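Local coordinates for conserved hypothetical protein (Bacteroides thetaiotaomicron, PDB 2F06) that is of unknown function but binds histidine between subunits through paired ACT domains, and is related to the acetohydroxyacid synthase small subunit, at residues E25-K29 with E30-L34; G84-A87 with K88-F92; V115-P118 with S119-K123; D134-A138 with S139-K143. All blocks are in the same frame, centred on the assembly; numbering follows the deposited sequence. Where two conformers were deposited one is given.

All four contacts join segments that follow one another, so each is local, a helix start, a helix end or a turn between elements, and they lie in series along the chain without nesting or crossing. Contact 1 ends helix 19-29 and leads into strand 34-41. Contact 2 is the first part of helix 85-95, contact 3 carries strand 111-118 into helix 121-130, and contact 4 takes strand 134-136 into the short C-terminal helix. Contacts 1 and 2 have centres about 34 Å apart, on opposite sides of the chain's centre, yet contact 1 of one subunit meets contact 2 of another round a histidine. Contacts 3 and 4 touch directly, through V115 and L141.

Contact 1. Residues E25-K29 with E30-L34; sequences EVLAK and ENINL. With HIS (histidine), chain C.
L27 and A28 offer their carbonyl oxygens to the turn that follows them, and the backbone closes over the last turn of helix 19-29. I32 N reaches back to L27 O at 3.0 Å, and N31 N binds A28 O at 3.0 Å. E30 N has only weak bonds, to V26 O and L27 O. N31 enters the left-handed region (phi 56°), which asparagine tolerates better than most residues that carry a side chain. Together these features make a Schellman motif, and its usual apolar pairing is present: L27 CD2 lies 4.5 Å from I32 CD1, a loose touch between two buried branched chains. The other branch of L27 works further along the chain, where CD1 meets L34 CD2 at 3.8 Å with the two side chains crossing at about a right angle. Helix 55-64 covers L27 and I32 through A58. Chi1 of E30 (-56°, CG beside the backbone N) sets its CG 3.5 Å from V26 O; the bend at chi2 only turns OE1 toward the K29 carbonyl, without a bond. The emerging strand holds the bound histidine of chain C: its amino N is gripped by L34 O at 2.9 Å and by N33 OD1 in a short bond, while L34 N meets its carboxylate O almost straight (170°). N33 suits this post: its ND2 also binds N81 OD1 of the second subunit, which completes the site with its L86 N and S105 OG.

Contact 2. Residues G84-A87 with K88-F92; sequences GALA and KVLGF. With HIS (histidine), chain B.
The N-terminal turn of helix 85-95 forms the carboxylate end of a histidine pocket in the second ACT domain, where a helix start faces the ligand as in other amino-acid-binding ACT domains. L86 N lies in the first turn, where backbone N-H groups have no preceding helical carbonyl to bind, and it gives its hydrogen to OXT of the chain B histidine at 3.0 Å, nearly straight (167°). The positive end of the helix dipole would favour the anion there. G84 is the N-cap; its phi of 86° is easy for a residue without CB, and its carbonyl takes only a weak bond from K88 N, which also bonds A85 O. Further on the helix tightens: L90 N binds L86 O at 3.0 Å, and G91 N binds A87 O at 3.1 Å. L86 serves both ligand and helix. With CG anti to the backbone N (chi1 -176°), its CD2 reaches CD2 of the histidine imidazole at 3.5 Å, an apolar touch beside the ring. The small A87 allows T24 of the second subunit to approach, and that subunit also supplies N33 and L34 to the same ligand. L90 slants across L86 one turn on, lying with it against M103 of strand 100-108; their closest side-chain atoms are L86 CG and L90 CD1, 4.1 Å apart.

Contact 3. Residues V115-P118 with S119-K123; sequences VIRP and SNMDK
P118 and M121, a selenomethionine here, form the close side of this turn. The chain of M121 leaves with CG anti to the backbone N, then bends at chi2 and chi3 (both 70°), which curls its end back alongside the CG-CD edge of the proline ring: SE lies 3.8 Å from P118 CG, and CE 3.8 Å from P118 CD. The unbranched, flexible chain of methionine, with selenium in place of sulfur, can bend to fit beside the rigid ring, and M121 also packs on V75 of strand 69-80. R117 touches the same methyl only loosely, with NH1 4.3 Å from M121 CE; the guanidinium is held instead by D73 O. The turn passes from strand 111-118 into helix 121-130, the strand-to-helix step in the second half of an ACT domain. Toward solvent the packing thins and polar residues take over. N120 is the N-cap of the helix: its OD1 accepts from K123 N at 3.1 Å, almost straight (172°) but from above the amide's carbonyl plane. No hydrogen bond links the two segments. S119 is exposed, yet its OG is tied to F99 N, and K123 NZ pairs with E126 in a salt bridge.

Contact 4. Residues D134-A138 with S139-K143; sequences DLLAA and SDLYK
Y142 lays one face of its ring over the carbonyl oxygen of A138, at the start of the short helix 138-141, which follows strand 134-136, the last strand of the second ACT domain, and packs on strand 5-13. A138 O stands 3.3 Å above the ring plane, nearer the rim than the middle, and the same oxygen accepts Y142 N at 3.1 Å, so one carbonyl serves both backbone and ring. CG anti to the carbonyl carbon (chi1 -58°) swings the phenol back along the helix, where the small CB of A138 fits 4.0 Å from Y142 CZ. The hydroxyl at the far end is bound by K7 N, fixing this residue against strand 5-13. L136 and L141 meet quite differently: they cross at about a right angle, and only their branch ends touch, L136 CD1 to L141 CD1 at 3.7 Å. L141 is buried against A6 and V115, while L136 is partly exposed and lies on S78 and N113. A137 is the N-cap, and its carbonyl takes L141 N at 3.2 Å and, weakly, D140 N. Alanine has no polar side-chain atom with which to cap the helix, so only one half of a capping box is made, the half in which D140 turns back to bind the N-cap's own backbone N-H. An acid is well placed in this first turn, where the helix dipole would probably favour its charge. A137 N approaches D140 OD2 on its anti side, 30° out of the carboxylate plane, at 3.1 Å.

Contact 1. Residues E25-K29 with E30-L34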
loop_
_atom_site.group_PDB
_atom_site.type_symbol
_atom_site.label_atom_id
_atom_site.label_comp_id
_atom_site.label_asym_id
_atom_site.label_seq_id
_atom_site.Cartn_x
_atom_site.Cartn_y
_atom_site.Cartn_z
ATOM N N GLU A 25 7.334 22.193 3.924
ATOM C CA GLU A 25 8.043 23.486 3.731
ATOM C C GLU A 25 7.698 24.258 2.432
ATOM O O GLU A 25 7.463 25.456 2.483
ATOM C CB GLU A 25 9.547 23.288 3.884
ATOM C CG GLU A 25 9.930 22.976 5.370
ATOM C CD GLU A 25 11.427 22.803 5.643
ATOM O OE1 GLU A 25 12.249 22.645 4.682
ATOM O OE2 GLU A 25 11.804 22.861 6.857
ATOM N N VAL A 26 7.752 23.621 1.273
ATOM C CA VAL A 26 7.107 24.148 0.034
ATOM C C VAL A 26 5.708 24.735 0.230
ATOM O O VAL A 26 5.451 25.869 -0.171
ATOM C CB VAL A 26 7.025 23.114 -1.132
ATOM C CG1 VAL A 26 6.417 23.784 -2.385
ATOM C CG2 VAL A 26 8.424 22.624 -1.477
ATOM N N LEU A 27 4.813 23.985 0.842
ATOM C CA LEU A 27 3.468 24.467 1.080
ATOM C C LEU A 27 3.385 25.620 2.071
ATOM O O LEU A 27 2.632 26.556 1.811
ATOM C CB LEU A 27 2.549 23.305 1.494
ATOM C CG LEU A 27 2.460 22.240 0.388
ATOM C CD1 LEU A 27 1.581 21.075 0.835
ATOM C CD2 LEU A 27 1.921 22.802 -0.966
ATOM N N ALA A 28 4.149 25.567 3.180
ATOM C CA ALA A 28 4.234 26.669 4.141
ATOM C C ALA A 28 4.682 27.974 3.493
ATOM O O ALA A 28 4.205 29.071 3.859
ATOM C CB ALA A 28 5.230 26.353 5.249
ATOM N N LYS A 29 5.665 27.873 2.598
ATOM C CA LYS A 29 6.254 29.068 1.983
ATOM C C LYS A 29 5.205 29.809 1.110
ATOM O O LYS A 29 5.289 31.046 0.921
ATOM C CB LYS A 29 7.481 28.681 1.158
ATOM C CG LYS A 29 7.960 29.760 0.190
ATOM C CD LYS A 29 9.435 29.549 -0.233
ATOM C CE LYS A 29 10.484 30.282 0.678
ATOM N NZ LYS A 29 10.585 31.818 0.597
ATOM N N GLU A 30 4.224 29.055 0.590
ATOM C CA GLU A 30 3.194 29.643 -0.226
ATOM C C GLU A 30 1.975 30.139 0.588
ATOM O O GLU A 30 0.988 30.663 -0.014
ATOM C CB GLU A 30 2.742 28.662 -1.337
ATOM C CG GLU A 30 3.804 28.096 -2.317
ATOM C CD GLU A 30 4.681 29.136 -3.049
ATOM O OE1 GLU A 30 5.042 30.169 -2.452
ATOM O OE2 GLU A 30 5.049 28.919 -4.233
ATOM N N ASN A 31 2.046 29.995 1.922
ATOM C CA ASN A 31 0.936 30.243 2.864
ATOM C C ASN A 31 -0.255 29.378 2.456
ATOM O O ASN A 31 -1.397 29.846 2.414
ATOM C CB ASN A 31 0.545 31.734 2.935
ATOM C CG ASN A 31 -0.166 32.136 4.276
ATOM O OD1 ASN A 31 -1.303 32.683 4.283
ATOM N ND2 ASN A 31 0.511 31.883 5.393
ATOM N N ILE A 32 0.041 28.108 2.130
ATOM C CA ILE A 32 -0.963 27.131 1.807
ATOM C C ILE A 32 -1.179 26.332 3.054
ATOM O O ILE A 32 -0.243 25.749 3.617
ATOM C CB ILE A 32 -0.640 26.318 0.536
ATOM C CG1 ILE A 32 -0.749 27.187 -0.719
ATOM C CG2 ILE A 32 -1.726 25.193 0.287
ATOM C CD1 ILE A 32 -0.154 26.604 -2.009
ATOM N N ASN A 33 -2.426 26.358 3.524
ATOM C CA ASN A 33 -2.852 25.559 4.682
ATOM C C ASN A 33 -3.240 24.127 4.285
ATOM O O ASN A 33 -3.976 23.874 3.292
ATOM C CB ASN A 33 -4.063 26.210 5.411
ATOM C CG ASN A 33 -4.223 25.731 6.862
ATOM O OD1 ASN A 33 -3.278 25.781 7.643
ATOM N ND2 ASN A 33 -5.415 25.254 7.218
ATOM N N LEU A 34 -2.829 23.198 5.131
ATOM C CA LEU A 34 -3.244 21.811 5.032
ATOM C C LEU A 34 -4.528 21.611 5.845
ATOM O O LEU A 34 -4.571 21.942 7.000
ATOM C CB LEU A 34 -2.106 20.949 5.568
ATOM C CG LEU A 34 -0.760 20.941 4.796
ATOM C CD1 LEU A 34 0.338 20.309 5.657
ATOM C CD2 LEU A 34 -0.872 20.119 3.547
HETATM N N HIS C . -3.147 23.598 8.948
HETATM C CA HIS C . -1.795 23.306 9.543
HETATM C C HIS C . -0.610 23.262 8.623
HETATM O O HIS C . -0.611 23.698 7.475
HETATM C CB HIS C . -1.785 22.036 10.412
HETATM C CG HIS C . -2.237 20.759 9.724
HETATM N ND1 HIS C . -3.566 20.490 9.423
HETATM C CD2 HIS C . -1.555 19.623 9.425
HETATM C CE1 HIS C . -3.664 19.271 8.908
HETATM N NE2 HIS C . -2.455 18.721 8.908
HETATM O OXT HIS C . 0.430 22.733 9.037
#

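Contact 2. Residues G84-A87 with K88-F92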
loop_
_atom_site.group_PDB
_atom_site.type_symbol
_atom_site.label_atom_id
_atom_site.label_comp_id
_atom_site.label_asym_id
_atom_site.label_seq_id
_atom_site.Cartn_x
_atom_site.Cartn_y
_atom_site.Cartn_z
ATOM N N GLY A 84 -22.013 5.051 15.186
ATOM C CA GLY A 84 -22.932 4.562 14.149
ATOM C C GLY A 84 -23.286 5.564 13.061
ATOM O O GLY A 84 -24.055 5.253 12.137
ATOM N N ALA A 85 -22.725 6.767 13.179
ATOM C CA ALA A 85 -23.104 7.859 12.335
ATOM C C ALA A 85 -22.508 7.609 10.964
ATOM O O ALA A 85 -23.220 7.662 9.968
ATOM C CB ALA A 85 -22.614 9.145 12.920
ATOM N N LEU A 86 -21.205 7.302 10.924
ATOM C CA LEU A 86 -20.529 6.943 9.675
ATOM C C LEU A 86 -21.112 5.657 9.066
ATOM O O LEU A 86 -21.264 5.574 7.852
ATOM C CB LEU A 86 -19.016 6.788 9.888
ATOM C CG LEU A 86 -18.159 6.501 8.644
ATOM C CD1 LEU A 86 -18.387 7.516 7.465
ATOM C CD2 LEU A 86 -16.689 6.431 9.040
ATOM N N ALA A 87 -21.398 4.674 9.929
ATOM C CA ALA A 87 -22.062 3.430 9.612
ATOM C C ALA A 87 -23.306 3.619 8.758
ATOM O O ALA A 87 -23.574 2.791 7.893
ATOM C CB ALA A 87 -22.484 2.694 10.919
ATOM N N LYS A 88 -24.097 4.652 9.086
ATOM C CA LYS A 88 -25.385 4.918 8.431
ATOM C C LYS A 88 -25.102 5.418 7.014
ATOM O O LYS A 88 -25.705 4.986 6.028
ATOM C CB LYS A 88 -26.235 5.889 9.296
ATOM C CG LYS A 88 -27.582 6.328 8.742
ATOM C CD LYS A 88 -28.392 7.107 9.852
ATOM C CE LYS A 88 -29.280 8.221 9.296
ATOM N NZ LYS A 88 -30.607 7.728 8.671
ATOM N N VAL A 89 -24.125 6.303 6.897
ATOM C CA VAL A 89 -23.738 6.776 5.601
ATOM C C VAL A 89 -23.273 5.632 4.677
ATOM O O VAL A 89 -23.630 5.600 3.508
ATOM C CB VAL A 89 -22.638 7.859 5.692
ATOM C CG1 VAL A 89 -22.169 8.177 4.322
ATOM C CG2 VAL A 89 -23.208 9.157 6.385
ATOM N N LEU A 90 -22.455 4.728 5.199
ATOM C CA LEU A 90 -21.773 3.730 4.402
ATOM C C LEU A 90 -22.813 2.694 3.957
ATOM O O LEU A 90 -22.697 2.052 2.907
ATOM C CB LEU A 90 -20.676 3.096 5.274
ATOM C CG LEU A 90 -19.419 3.905 5.675
ATOM C CD1 LEU A 90 -18.428 3.069 6.487
ATOM C CD2 LEU A 90 -18.721 4.448 4.525
ATOM N N GLY A 91 -23.848 2.541 4.782
ATOM C CA GLY A 91 -24.907 1.593 4.524
ATOM C C GLY A 91 -25.791 2.156 3.426
ATOM O O GLY A 91 -26.262 1.402 2.570
ATOM N N PHE A 92 -26.015 3.473 3.427
ATOM C CA PHE A 92 -26.731 4.093 2.315
ATOM C C PHE A 92 -25.937 3.771 1.056
ATOM O O PHE A 92 -26.490 3.336 0.077
ATOM C CB PHE A 92 -26.838 5.619 2.412
ATOM C CG PHE A 92 -27.739 6.156 3.522
ATOM C CD1 PHE A 92 -28.885 5.514 3.915
ATOM C CD2 PHE A 92 -27.408 7.378 4.146
ATOM C CE1 PHE A 92 -29.715 6.068 4.916
ATOM C CE2 PHE A 92 -28.193 7.925 5.157
ATOM C CZ PHE A 92 -29.357 7.269 5.535
HETATM N N HIS B . -17.685 9.553 15.582
HETATM C CA HIS B . -18.584 9.123 14.452
HETATM C C HIS B . -18.818 7.654 14.253
HETATM O O HIS B . -18.549 6.793 15.087
HETATM C CB HIS B . -18.184 9.740 13.101
HETATM C CG HIS B . -16.760 9.471 12.645
HETATM N ND1 HIS B . -15.653 10.094 13.208
HETATM C CD2 HIS B . -16.287 8.768 11.583
HETATM C CE1 HIS B . -14.560 9.729 12.550
HETATM N NE2 HIS B . -14.921 8.930 11.553
HETATM O OXT HIS B . -19.291 7.280 13.170
#

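Contact 3. Residues V115-P118 with S119-K123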
loop_
_atom_site.group_PDB
_atom_site.type_symbol
_atom_site.label_atom_id
_atom_site.label_comp_id
_atom_site.label_asym_id
_atom_site.label_seq_id
_atom_site.Cartn_x
_atom_site.Cartn_y
_atom_site.Cartn_z
ATOM N N VAL A 115 -13.328 12.566 4.184
ATOM C CA VAL A 115 -12.949 12.575 2.776
ATOM C C VAL A 115 -13.043 11.185 2.170
ATOM O O VAL A 115 -12.437 10.210 2.659
ATOM C CB VAL A 115 -11.516 13.100 2.619
ATOM C CG1 VAL A 115 -10.983 12.870 1.176
ATOM C CG2 VAL A 115 -11.447 14.563 3.035
ATOM N N ILE A 116 -13.795 11.114 1.082
ATOM C CA ILE A 116 -14.065 9.876 0.404
ATOM C C ILE A 116 -13.603 9.834 -1.005
ATOM O O ILE A 116 -13.935 10.731 -1.791
ATOM C CB ILE A 116 -15.598 9.689 0.232
ATOM C CG1 ILE A 116 -16.295 9.787 1.568
ATOM C CG2 ILE A 116 -15.887 8.308 -0.308
ATOM C CD1 ILE A 116 -16.008 8.596 2.438
ATOM N N ARG A 117 -12.958 8.738 -1.376
ATOM C CA ARG A 117 -12.730 8.391 -2.811
ATOM C C ARG A 117 -13.616 7.160 -3.114
ATOM O O ARG A 117 -13.226 6.039 -2.761
ATOM C CB ARG A 117 -11.291 8.026 -3.043
ATOM C CG ARG A 117 -10.957 7.513 -4.418
ATOM C CD ARG A 117 -11.474 8.463 -5.480
ATOM N NE ARG A 117 -11.229 7.967 -6.852
ATOM C CZ ARG A 117 -11.432 8.675 -7.976
ATOM N NH1 ARG A 117 -11.914 9.918 -7.933
ATOM N NH2 ARG A 117 -11.165 8.125 -9.157
ATOM N N PRO A 118 -14.802 7.396 -3.728
ATOM C CA PRO A 118 -15.776 6.397 -4.035
ATOM C C PRO A 118 -15.474 5.629 -5.323
ATOM O O PRO A 118 -14.698 6.087 -6.168
ATOM C CB PRO A 118 -17.072 7.214 -4.189
ATOM C CG PRO A 118 -16.642 8.528 -4.730
ATOM C CD PRO A 118 -15.252 8.752 -4.136
ATOM N N SER A 119 -16.073 4.453 -5.443
ATOM C CA SER A 119 -15.994 3.673 -6.652
ATOM C C SER A 119 -16.583 4.421 -7.882
ATOM O O SER A 119 -16.110 4.275 -8.999
ATOM C CB SER A 119 -16.818 2.381 -6.445
ATOM O OG SER A 119 -18.162 2.686 -6.035
ATOM N N ASN A 120 -17.636 5.191 -7.671
ATOM C CA ASN A 120 -18.259 5.917 -8.756
ATOM C C ASN A 120 -18.596 7.302 -8.208
ATOM O O ASN A 120 -19.380 7.434 -7.288
ATOM C CB ASN A 120 -19.505 5.126 -9.237
ATOM C CG ASN A 120 -20.154 5.709 -10.485
ATOM O OD1 ASN A 120 -20.419 6.905 -10.587
ATOM N ND2 ASN A 120 -20.487 4.835 -11.413
HETATM N N MSE A 121 -17.998 8.348 -8.754
HETATM C CA MSE A 121 -18.247 9.656 -8.154
HETATM C C MSE A 121 -19.656 10.250 -8.390
HETATM O O MSE A 121 -20.239 10.817 -7.451
HETATM C CB MSE A 121 -17.213 10.645 -8.570
HETATM C CG MSE A 121 -17.494 12.011 -7.932
HETATM SE SE MSE A 121 -17.188 12.121 -5.957
HETATM C CE MSE A 121 -15.195 11.987 -6.152
ATOM N N ASP A 122 -20.175 10.145 -9.623
ATOM C CA ASP A 122 -21.537 10.630 -9.922
ATOM C C ASP A 122 -22.571 9.889 -9.045
ATOM O O ASP A 122 -23.426 10.540 -8.438
ATOM C CB ASP A 122 -21.934 10.515 -11.411
ATOM C CG ASP A 122 -20.931 11.183 -12.378
ATOM O OD1 ASP A 122 -20.161 12.084 -11.988
ATOM O OD2 ASP A 122 -20.908 10.775 -13.567
ATOM N N LYS A 123 -22.477 8.561 -8.945
ATOM C CA LYS A 123 -23.450 7.817 -8.138
ATOM C C LYS A 123 -23.365 8.086 -6.630
ATOM O O LYS A 123 -24.392 8.103 -5.930
ATOM C CB LYS A 123 -23.402 6.304 -8.407
ATOM C CG LYS A 123 -24.746 5.683 -8.307
ATOM C CD LYS A 123 -25.589 5.833 -9.643
ATOM C CE LYS A 123 -25.584 7.273 -10.300
ATOM N NZ LYS A 123 -26.391 7.397 -11.580
#

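Contact 4. Residues D134-A138 with S139-K143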
loop_
_atom_site.group_PDB
_atom_site.type_symbol
_atom_site.label_atom_id
_atom_site.label_comp_id
_atom_site.label_asym_id
_atom_site.label_seq_id
_atom_site.Cartn_x
_atom_site.Cartn_y
_atom_site.Cartn_z
ATOM N N ASP A 134 -24.937 15.574 4.896
ATOM C CA ASP A 134 -24.257 16.850 4.717
ATOM C C ASP A 134 -23.039 16.623 3.819
ATOM O O ASP A 134 -22.097 15.998 4.224
ATOM C CB ASP A 134 -23.796 17.418 6.064
ATOM C CG ASP A 134 -24.940 17.684 7.020
ATOM O OD1 ASP A 134 -26.085 17.935 6.572
ATOM O OD2 ASP A 134 -24.670 17.656 8.237
ATOM N N LEU A 135 -23.084 17.098 2.582
ATOM C CA LEU A 135 -21.909 17.026 1.736
ATOM C C LEU A 135 -21.194 18.309 2.024
ATOM O O LEU A 135 -21.839 19.325 2.390
ATOM C CB LEU A 135 -22.285 16.935 0.254
ATOM C CG LEU A 135 -22.614 15.525 -0.259
ATOM C CD1 LEU A 135 -23.687 15.503 -1.372
ATOM C CD2 LEU A 135 -21.316 14.922 -0.730
ATOM N N LEU A 136 -19.886 18.306 1.830
ATOM C CA LEU A 136 -19.110 19.585 1.882
ATOM C C LEU A 136 -18.838 20.109 0.459
ATOM O O LEU A 136 -18.471 19.330 -0.442
ATOM C CB LEU A 136 -17.829 19.377 2.645
ATOM C CG LEU A 136 -17.909 18.903 4.112
ATOM C CD1 LEU A 136 -16.481 18.665 4.647
ATOM C CD2 LEU A 136 -18.599 19.876 5.056
ATOM N N ALA A 137 -19.070 21.391 0.216
ATOM C CA ALA A 137 -18.618 22.017 -1.033
ATOM C C ALA A 137 -17.097 21.830 -1.079
ATOM O O ALA A 137 -16.462 21.768 -0.007
ATOM C CB ALA A 137 -18.942 23.473 -1.019
ATOM N N ALA A 138 -16.485 21.722 -2.266
ATOM C CA ALA A 138 -15.004 21.554 -2.297
ATOM C C ALA A 138 -14.376 22.702 -1.518
ATOM O O ALA A 138 -13.482 22.507 -0.789
ATOM C CB ALA A 138 -14.493 21.580 -3.723
ATOM N N SER A 139 -14.887 23.913 -1.706
ATOM C CA SER A 139 -14.374 25.110 -1.042
ATOM C C SER A 139 -14.474 25.043 0.483
ATOM O O SER A 139 -13.573 25.530 1.146
ATOM C CB SER A 139 -15.064 26.325 -1.640
ATOM O OG SER A 139 -16.401 26.342 -1.234
ATOM N N ASP A 140 -15.499 24.379 1.038
ATOM C CA ASP A 140 -15.606 24.143 2.494
ATOM C C ASP A 140 -14.468 23.260 2.998
ATOM O O ASP A 140 -13.854 23.485 4.048
ATOM C CB ASP A 140 -16.915 23.428 2.890
ATOM C CG ASP A 140 -18.161 24.283 2.793
ATOM O OD1 ASP A 140 -18.138 25.501 3.097
ATOM O OD2 ASP A 140 -19.209 23.666 2.386
ATOM N N LEU A 141 -14.180 22.228 2.223
ATOM C CA LEU A 141 -13.116 21.326 2.508
ATOM C C LEU A 141 -11.723 22.023 2.506
ATOM O O LEU A 141 -10.896 21.782 3.409
ATOM C CB LEU A 141 -13.188 20.158 1.522
ATOM C CG LEU A 141 -12.690 18.788 1.860
ATOM C CD1 LEU A 141 -13.104 18.226 3.221
ATOM C CD2 LEU A 141 -13.038 17.791 0.708
ATOM N N TYR A 142 -11.462 22.848 1.499
ATOM C CA TYR A 142 -10.206 23.624 1.433
ATOM C C TYR A 142 -9.953 24.684 2.561
ATOM O O TYR A 142 -8.872 25.313 2.648
ATOM C CB TYR A 142 -10.215 24.400 0.108
ATOM C CG TYR A 142 -10.346 23.542 -1.161
ATOM C CD1 TYR A 142 -10.053 22.148 -1.180
ATOM C CD2 TYR A 142 -10.773 24.139 -2.346
ATOM C CE1 TYR A 142 -10.155 21.410 -2.386
ATOM C CE2 TYR A 142 -10.915 23.404 -3.530
ATOM C CZ TYR A 142 -10.569 22.069 -3.554
ATOM O OH TYR A 142 -10.727 21.436 -4.768
ATOM N N LYS A 143 -10.952 24.963 3.388
ATOM C CA LYS A 143 -10.788 25.990 4.440
ATOM C C LYS A 143 -11.061 25.412 5.835
ATOM O O LYS A 143 -11.409 26.154 6.766
ATOM C CB LYS A 143 -11.673 27.258 4.156
ATOM C CG LYS A 143 -13.198 27.052 4.309
ATOM C CD LYS A 143 -14.114 28.340 4.320
ATOM C CE LYS A 143 -14.349 28.948 2.974
ATOM N NZ LYS A 143 -13.038 29.000 2.316
#